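Local coordinates for coiled-coil quantitatively-enriched protein 1 (Schizosaccharomyces pombe, PDB 7CUJ) that links telomeres to the meiotic centrosome during bouquet formation and is required for telomere clustering, telomere length regulation and chromosome segregation, at residues M195-T198 / S199-S203; V237-V240 / A241-S245; K287-A290 / T291-N295. One frame throughout, in Å; residues are numbered along the deposited sequence.

Contact 1: M195-T198 / S199-S203; sequences MSVT and SSLPS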
ATOM      1  N   MET A 195      11.149  23.942  13.522  1.00 48.03           N
ATOM      2  CA  MET A 195      12.248  23.164  12.968  1.00 54.68           C
ATOM      3  C   MET A 195      13.099  24.051  12.064  1.00 56.53           C
ATOM      4  O   MET A 195      14.321  24.090  12.199  1.00 58.23           O
ATOM      5  CB  MET A 195      11.735  21.982  12.135  1.00 57.52           C
ATOM      6  CG  MET A 195      10.948  20.940  12.914  1.00 64.40           C
ATOM      7  SD  MET A 195      11.959  19.987  14.071  1.00 77.27           S
ATOM      8  CE  MET A 195      11.718  20.929  15.577  1.00 73.31           C
ATOM      9  N   SER A 196      12.419  24.765  11.157  1.00 55.98           N
ATOM     10  CA  SER A 196      13.030  25.576  10.117  1.00 57.73           C
ATOM     11  C   SER A 196      13.786  26.761  10.716  1.00 60.36           C
ATOM     12  O   SER A 196      14.937  27.005  10.360  1.00 62.58           O
ATOM     13  CB  SER A 196      11.981  26.026   9.128  1.00 55.63           C
ATOM     14  OG  SER A 196      12.562  26.765   8.066  1.00 58.38           O
ATOM     15  N   VAL A 197      13.130  27.488  11.630  1.00 60.10           N
ATOM     16  CA  VAL A 197      13.645  28.748  12.148  1.00 63.36           C
ATOM     17  C   VAL A 197      14.806  28.497  13.112  1.00 66.66           C
ATOM     18  O   VAL A 197      15.770  29.260  13.125  1.00 68.11           O
ATOM     19  CB  VAL A 197      12.527  29.597  12.785  1.00 61.42           C
ATOM     20  CG1 VAL A 197      13.073  30.766  13.589  1.00 63.73           C
ATOM     21  CG2 VAL A 197      11.537  30.090  11.741  1.00 58.67           C
ATOM     22  N   THR A 198      14.709  27.424  13.910  1.00 69.54           N
ATOM     23  CA  THR A 198      15.715  27.084  14.907  1.00 74.97           C
ATOM     24  C   THR A 198      17.043  26.742  14.232  1.00 78.78           C
ATOM     25  O   THR A 198      18.102  27.108  14.734  1.00 81.25           O
ATOM     26  CB  THR A 198      15.226  25.960  15.834  1.00 74.98           C
ATOM     27  OG1 THR A 198      14.107  26.458  16.569  1.00 73.50           O
ATOM     28  CG2 THR A 198      16.279  25.470  16.803  1.00 75.16           C
ATOM     29  N   SER A 199      16.972  26.041  13.094  1.00 81.54           N
ATOM     30  CA  SER A 199      18.162  25.563  12.404  1.00 87.72           C
ATOM     31  C   SER A 199      18.861  26.695  11.650  1.00 94.80           C
ATOM     32  O   SER A 199      20.089  26.763  11.646  1.00 99.52           O
ATOM     33  CB  SER A 199      17.849  24.390  11.505  1.00 86.94           C
ATOM     34  OG  SER A 199      16.723  24.658  10.683  1.00 85.55           O
ATOM     35  N   SER A 200      18.074  27.581  11.024  1.00 98.31           N
ATOM     36  CA  SER A 200      18.609  28.652  10.195  1.00104.52           C
ATOM     37  C   SER A 200      19.171  29.783  11.056  1.00108.42           C
ATOM     38  O   SER A 200      20.337  30.147  10.916  1.00114.39           O
ATOM     39  CB  SER A 200      17.576  29.158   9.216  1.00105.36           C
ATOM     40  OG  SER A 200      16.536  29.857   9.887  1.00103.96           O
ATOM     41  N   LEU A 201      18.328  30.327  11.944  1.00107.09           N
ATOM     42  CA  LEU A 201      18.668  31.497  12.739  1.00109.29           C
ATOM     43  C   LEU A 201      19.445  31.075  13.984  1.00111.70           C
ATOM     44  O   LEU A 201      19.345  29.928  14.418  1.00107.55           O
ATOM     45  CB  LEU A 201      17.381  32.232  13.139  1.00107.02           C
ATOM     46  CG  LEU A 201      16.450  32.650  12.000  1.00108.52           C
ATOM     47  CD1 LEU A 201      15.294  33.487  12.527  1.00109.87           C
ATOM     48  CD2 LEU A 201      17.203  33.407  10.916  1.00112.10           C
ATOM     49  N   PRO A 202      20.243  31.984  14.595  1.00116.97           N
ATOM     50  CA  PRO A 202      20.811  31.738  15.923  1.00119.05           C
ATOM     51  C   PRO A 202      19.706  31.714  16.977  1.00117.93           C
ATOM     52  O   PRO A 202      18.676  32.366  16.809  1.00121.69           O
ATOM     53  CB  PRO A 202      21.756  32.931  16.144  1.00121.85           C
ATOM     54  CG  PRO A 202      21.217  34.018  15.236  1.00120.16           C
ATOM     55  CD  PRO A 202      20.657  33.283  14.037  1.00120.06           C
ATOM     56  N   SER A 203      19.933  30.952  18.055  1.00113.95           N
ATOM     57  CA  SER A 203      18.951  30.768  19.114  1.00109.99           C
ATOM     58  C   SER A 203      18.450  32.121  19.615  1.00110.31           C
ATOM     59  O   SER A 203      19.244  33.012  19.912  1.00113.89           O
ATOM     60  CB  SER A 203      19.498  29.918  20.234  1.00110.18           C
ATOM     61  OG  SER A 203      20.674  30.495  20.780  1.00113.81           O
TER
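Val197 and Leu201, one helical turn apart, meet through one methyl each: CG1 of Val197 lies 3.7 Å from CD1 of Leu201, and the two side chains are set obliquely to one another instead of running alongside. The valine presents CG1 because that branch is trans to its backbone N (chi1 168°), on the side of its carbonyl carbon, which faces the coming turn. Beneath the methyls runs the last-turn backbone bond, 3.0 Å from Val197 O to the N of Leu201, the first residue to leave helical geometry. This is the C-terminal end of helix 191-200, the crossover helix of a beta-alpha-beta unit whose strands are 184-188 and 208-213, in the six-stranded parallel sheet of this chain's alpha/beta core. Both apolar side chains also rest on Ala170 of helix 170-173, and Leu201 reaches Ser174 as well. The exposed side of the same turn is polar. Ser199 folds its hydroxyl back between its own N and carbonyl carbon (chi1 49°), which places OG 2.9 Å from Met195 O and 3.0 Å from Ser196 O; either carbonyl could take its proton. Ser200 OG, turned the same way, makes weaker approaches to Ser196 O and Val197 O, while Ser200 N bonds to Ser196 O at 3.3 Å. Thr198 directs OG1 backwards along the helix, to Tyr194 O.

Contact 2: V237-V240 / A241-S245; sequences VGVV and ATLSS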
ATOM      1  N   VAL A 237       6.996   8.660  13.063  1.00 23.46           N
ATOM      2  CA  VAL A 237       6.042   8.049  12.149  1.00 21.87           C
ATOM      3  C   VAL A 237       5.257   6.975  12.898  1.00 21.91           C
ATOM      4  O   VAL A 237       4.030   6.924  12.807  1.00 20.51           O
ATOM      5  CB  VAL A 237       6.723   7.474  10.891  1.00 21.66           C
ATOM      6  CG1 VAL A 237       5.768   6.615  10.072  1.00 20.86           C
ATOM      7  CG2 VAL A 237       7.324   8.570  10.025  1.00 20.97           C
ATOM      8  N   GLY A 238       5.984   6.130  13.639  1.00 23.06           N
ATOM      9  CA  GLY A 238       5.401   5.028  14.387  1.00 23.36           C
ATOM     10  C   GLY A 238       4.339   5.505  15.374  1.00 23.31           C
ATOM     11  O   GLY A 238       3.242   4.950  15.422  1.00 22.35           O
ATOM     12  N   VAL A 239       4.680   6.551  16.140  1.00 23.92           N
ATOM     13  CA  VAL A 239       3.814   7.083  17.180  1.00 25.47           C
ATOM     14  C   VAL A 239       2.546   7.632  16.531  1.00 23.64           C
ATOM     15  O   VAL A 239       1.436   7.325  16.964  1.00 25.62           O
ATOM     16  CB  VAL A 239       4.541   8.141  18.040  1.00 26.45           C
ATOM     17  CG1 VAL A 239       3.588   8.948  18.910  1.00 27.10           C
ATOM     18  CG2 VAL A 239       5.638   7.527  18.895  1.00 29.86           C
ATOM     19  N   VAL A 240       2.731   8.441  15.484  1.00 21.94           N
ATOM     20  CA  VAL A 240       1.622   9.041  14.763  1.00 21.63           C
ATOM     21  C   VAL A 240       0.748   7.936  14.173  1.00 21.05           C
ATOM     22  O   VAL A 240      -0.473   7.992  14.295  1.00 22.52           O
ATOM     23  CB  VAL A 240       2.118  10.050  13.706  1.00 21.41           C
ATOM     24  CG1 VAL A 240       1.137  10.235  12.561  1.00 21.04           C
ATOM     25  CG2 VAL A 240       2.452  11.391  14.338  1.00 21.76           C
ATOM     26  N   ALA A 241       1.384   6.933  13.553  1.00 20.49           N
ATOM     27  CA  ALA A 241       0.669   5.795  12.994  1.00 21.14           C
ATOM     28  C   ALA A 241      -0.190   5.119  14.063  1.00 22.52           C
ATOM     29  O   ALA A 241      -1.365   4.853  13.827  1.00 23.64           O
ATOM     30  CB  ALA A 241       1.624   4.825  12.334  1.00 20.44           C
ATOM     31  N   THR A 242       0.394   4.860  15.239  1.00 23.49           N
ATOM     32  CA  THR A 242      -0.323   4.181  16.308  1.00 27.06           C
ATOM     33  C   THR A 242      -1.509   5.023  16.768  1.00 27.66           C
ATOM     34  O   THR A 242      -2.625   4.519  16.866  1.00 30.15           O
ATOM     35  CB  THR A 242       0.601   3.807  17.475  1.00 29.35           C
ATOM     36  OG1 THR A 242       1.599   2.913  16.979  1.00 30.66           O
ATOM     37  CG2 THR A 242      -0.134   3.142  18.620  1.00 32.35           C
ATOM     38  N   LEU A 243      -1.259   6.312  17.031  1.00 27.33           N
ATOM     39  CA  LEU A 243      -2.274   7.202  17.571  1.00 29.00           C
ATOM     40  C   LEU A 243      -3.464   7.318  16.617  1.00 29.63           C
ATOM     41  O   LEU A 243      -4.594   7.497  17.068  1.00 29.90           O
ATOM     42  CB  LEU A 243      -1.653   8.574  17.862  1.00 28.97           C
ATOM     43  CG  LEU A 243      -0.680   8.628  19.042  1.00 30.57           C
ATOM     44  CD1 LEU A 243       0.010   9.980  19.118  1.00 31.05           C
ATOM     45  CD2 LEU A 243      -1.378   8.318  20.359  1.00 32.56           C
ATOM     46  N   SER A 244      -3.203   7.195  15.306  1.00 28.31           N
ATOM     47  CA  SER A 244      -4.211   7.446  14.287  1.00 29.82           C
ATOM     48  C   SER A 244      -4.714   6.154  13.645  1.00 32.00           C
ATOM     49  O   SER A 244      -5.205   6.189  12.518  1.00 33.23           O
ATOM     50  CB  SER A 244      -3.682   8.388  13.231  1.00 29.74           C
ATOM     51  OG  SER A 244      -3.202   9.592  13.810  1.00 30.02           O
ATOM     52  N   SER A 245      -4.604   5.023  14.355  1.00 34.50           N
ATOM     53  CA  SER A 245      -5.028   3.740  13.811  1.00 36.85           C
ATOM     54  C   SER A 245      -6.409   3.348  14.354  1.00 40.63           C
ATOM     55  O   SER A 245      -6.526   3.218  15.587  1.00 46.03           O
ATOM     56  CB  SER A 245      -4.003   2.663  14.064  1.00 36.81           C
ATOM     57  OG  SER A 245      -2.851   2.873  13.264  1.00 35.30           O
TER
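Leu243 reaches back over the preceding turn of its helix to Val239, and its side chain can be followed there from CB to CD1. CB starts 3.5 Å from Val239 O. CG comes closer to the same oxygen, at 3.2 Å, because it stands trans to the leucine's own carbonyl carbon (chi1 -71°), beside the backbone N that bonds to that oxygen. CD1 ends 3.7 Å from CG1 of Val239, and the two side chains run alongside in the same direction. Val239 O thus receives the N-H of Leu243 at 2.9 Å, while the leucine's carbons pack close by.

These are the last turns of helix 232-243. Ala241 N and Thr242 N make regular bonds to Val237 O and Gly238 O, whereas the bonds to Val240 O are weaker: Ser244, already outside helical geometry, offers this oxygen weak bonds from both its N and its OG. One residue on, Ser245 folds back and donates OG to Ala241 O from above the carbonyl plane; the modelled 2.5 Å is very short, and its exact length is doubtful.

Thr242 is on another face, where its OG1 hydrogen-bonds to the backbone and to a basic side chain of another protein's chain; Ala241 and Ser245 pack on apolar side chains of that chain. The valines turn inward, Val237 among helices 34-41 and 47-65, Val240 between Met26 of helix 20-32 and Phe56 of helix 47-65. Val239 and Leu243 share Leu313 near the C-terminus, so helix 232-243 sits between helices 20-32, 34-41 and 47-65, the C-terminal segment and the bound partner.

Contact 3: K287-A290 / T291-N295; sequences KNVA and TWLKN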
ATOM      1  N   LYS A 287      -7.336  32.056  28.030  1.00 58.22           N
ATOM      2  CA  LYS A 287      -7.515  32.949  29.165  1.00 61.54           C
ATOM      3  C   LYS A 287      -6.300  32.861  30.088  1.00 61.73           C
ATOM      4  O   LYS A 287      -5.771  33.886  30.513  1.00 63.53           O
ATOM      5  CB  LYS A 287      -8.811  32.623  29.915  1.00 66.17           C
ATOM      6  CG  LYS A 287     -10.087  33.097  29.231  1.00 69.64           C
ATOM      7  CD  LYS A 287     -11.361  32.540  29.828  1.00 74.86           C
ATOM      8  CE  LYS A 287     -12.596  33.032  29.103  1.00 78.34           C
ATOM      9  NZ  LYS A 287     -13.841  32.476  29.685  1.00 82.43           N
ATOM     10  N   ASN A 288      -5.862  31.624  30.361  1.00 60.66           N
ATOM     11  CA  ASN A 288      -4.769  31.335  31.278  1.00 59.83           C
ATOM     12  C   ASN A 288      -3.461  31.947  30.781  1.00 55.92           C
ATOM     13  O   ASN A 288      -2.709  32.510  31.573  1.00 56.94           O
ATOM     14  CB  ASN A 288      -4.600  29.831  31.506  1.00 60.53           C
ATOM     15  CG  ASN A 288      -5.451  29.296  32.637  1.00 64.46           C
ATOM     16  OD1 ASN A 288      -4.925  28.784  33.621  1.00 69.23           O
ATOM     17  ND2 ASN A 288      -6.763  29.408  32.509  1.00 65.07           N
ATOM     18  N   VAL A 289      -3.192  31.808  29.476  1.00 52.63           N
ATOM     19  CA  VAL A 289      -1.945  32.266  28.881  1.00 50.29           C
ATOM     20  C   VAL A 289      -1.931  33.794  28.869  1.00 52.09           C
ATOM     21  O   VAL A 289      -0.906  34.404  29.168  1.00 53.27           O
ATOM     22  CB  VAL A 289      -1.713  31.663  27.478  1.00 46.90           C
ATOM     23  CG1 VAL A 289      -0.527  32.295  26.762  1.00 43.51           C
ATOM     24  CG2 VAL A 289      -1.544  30.153  27.528  1.00 44.43           C
ATOM     25  N   ALA A 290      -3.079  34.395  28.532  1.00 53.72           N
ATOM     26  CA  ALA A 290      -3.217  35.843  28.500  1.00 56.03           C
ATOM     27  C   ALA A 290      -2.938  36.404  29.891  1.00 58.08           C
ATOM     28  O   ALA A 290      -2.050  37.238  30.058  1.00 58.99           O
ATOM     29  CB  ALA A 290      -4.591  36.226  28.003  1.00 56.17           C
ATOM     30  N   THR A 291      -3.690  35.900  30.879  1.00 59.92           N
ATOM     31  CA  THR A 291      -3.518  36.239  32.282  1.00 61.22           C
ATOM     32  C   THR A 291      -2.042  36.135  32.654  1.00 60.84           C
ATOM     33  O   THR A 291      -1.508  37.012  33.325  1.00 65.23           O
ATOM     34  CB  THR A 291      -4.386  35.339  33.171  1.00 62.11           C
ATOM     35  OG1 THR A 291      -5.735  35.445  32.714  1.00 62.63           O
ATOM     36  CG2 THR A 291      -4.314  35.693  34.641  1.00 65.12           C
ATOM     37  N   TRP A 292      -1.395  35.064  32.184  1.00 58.40           N
ATOM     38  CA  TRP A 292      -0.004  34.788  32.493  1.00 57.26           C
ATOM     39  C   TRP A 292       0.914  35.866  31.915  1.00 59.66           C
ATOM     40  O   TRP A 292       1.857  36.290  32.582  1.00 62.01           O
ATOM     41  CB  TRP A 292       0.388  33.389  32.006  1.00 53.92           C
ATOM     42  CG  TRP A 292       1.819  33.061  32.286  1.00 53.02           C
ATOM     43  CD1 TRP A 292       2.357  32.711  33.490  1.00 54.19           C
ATOM     44  CD2 TRP A 292       2.906  33.073  31.344  1.00 51.93           C
ATOM     45  NE1 TRP A 292       3.702  32.497  33.362  1.00 54.54           N
ATOM     46  CE2 TRP A 292       4.069  32.708  32.058  1.00 53.10           C
ATOM     47  CE3 TRP A 292       3.013  33.347  29.975  1.00 49.97           C
ATOM     48  CZ2 TRP A 292       5.318  32.609  31.445  1.00 52.47           C
ATOM     49  CZ3 TRP A 292       4.248  33.254  29.370  1.00 49.49           C
ATOM     50  CH2 TRP A 292       5.383  32.890  30.098  1.00 50.90           C
ATOM     51  N   LEU A 293       0.632  36.294  30.677  1.00 57.41           N
ATOM     52  CA  LEU A 293       1.448  37.280  29.981  1.00 57.75           C
ATOM     53  C   LEU A 293       1.306  38.654  30.637  1.00 60.24           C
ATOM     54  O   LEU A 293       2.261  39.430  30.663  1.00 59.18           O
ATOM     55  CB  LEU A 293       1.034  37.335  28.507  1.00 54.07           C
ATOM     56  CG  LEU A 293       1.545  36.199  27.621  1.00 50.99           C
ATOM     57  CD1 LEU A 293       0.769  36.152  26.315  1.00 47.57           C
ATOM     58  CD2 LEU A 293       3.033  36.346  27.345  1.00 50.00           C
ATOM     59  N   LYS A 294       0.104  38.941  31.156  1.00 62.88           N
ATOM     60  CA  LYS A 294      -0.204  40.202  31.812  1.00 66.04           C
ATOM     61  C   LYS A 294       0.635  40.353  33.079  1.00 69.23           C
ATOM     62  O   LYS A 294       0.976  41.469  33.460  1.00 71.34           O
ATOM     63  CB  LYS A 294      -1.689  40.265  32.186  1.00 69.16           C
ATOM     64  CG  LYS A 294      -2.664  40.434  31.031  1.00 66.96           C
ATOM     65  CD  LYS A 294      -4.099  40.305  31.487  1.00 70.18           C
ATOM     66  CE  LYS A 294      -5.097  40.373  30.354  1.00 70.18           C
ATOM     67  NZ  LYS A 294      -6.470  40.077  30.823  1.00 73.25           N
ATOM     68  N   ASN A 295       0.959  39.218  33.715  1.00 68.41           N
ATOM     69  CA  ASN A 295       1.620  39.192  35.010  1.00 69.45           C
ATOM     70  C   ASN A 295       3.109  38.883  34.846  1.00 69.64           C
ATOM     71  O   ASN A 295       3.673  38.112  35.619  1.00 72.52           O
ATOM     72  CB  ASN A 295       0.938  38.216  35.978  1.00 69.06           C
ATOM     73  CG  ASN A 295      -0.563  38.399  36.096  1.00 68.30           C
ATOM     74  OD1 ASN A 295      -1.131  39.345  35.554  1.00 69.48           O
ATOM     75  ND2 ASN A 295      -1.215  37.489  36.802  1.00 66.05           N
TER
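Thr291 grips Lys287 O twice, with its backbone N at 2.9 Å and with OG1 at 2.7 Å. The two donors come from opposite faces of the carbonyl plane, OG1 standing 39° out of it. A chi1 of -55° turns OG1 to the N side of its residue, back toward the preceding turn. This doubly held oxygen belongs to the exposed, looser face of the last turns of helix 275-294, where Lys287 leads its chain away from the contact. Lys294, also exposed, lays CG 3.4 Å from Ala290 O before its extended chain carries NZ to Asn113 O.

The opposing face, with Val289, Ala290, Trp292 and Leu293, is buried. Val289 and Leu293 project from the helix as neighbours, though CG1 of the valine and CD1 of the leucine are no nearer than 4.1 Å; Leu293 CG is closer to the backbone, 3.4 Å from Val289 O. Next to them Trp292 sets its CB 3.2 Å from Asn288 O and swings the indole away from the preceding turn, leaving Val289 O at the ring's edge, near its plane. The indole meets Trp302 edge-to-face, and its NE1 bonds to Asn298 O, tying the helix to the chain that follows it. Val289 and Ala290 pack on Leu110 and Leu293 touches Leu207, placing this helix end between helix 102-112 and the residue leading into strand 208-213.

This chain is one portion of a longer protein, a parallel-sheet core with flanking helices. All three contacts are C-terminal helix ends, and in each a valine meets a leucine four residues later while a serine or threonine hydroxyl reaches for a backbone carbonyl. Contact 1, in the beta-alpha-beta unit, lies with its centre 27 Å from those of both others; its nearest atoms are about 12 Å from contact 2 and about 17 Å from contact 3. Contacts 2 and 3, on successive helices, are on opposite sides of the chain's centre, 33 Å between their centres and nearest atoms about 22 Å apart. Contact 2 alone meets another protein's chain.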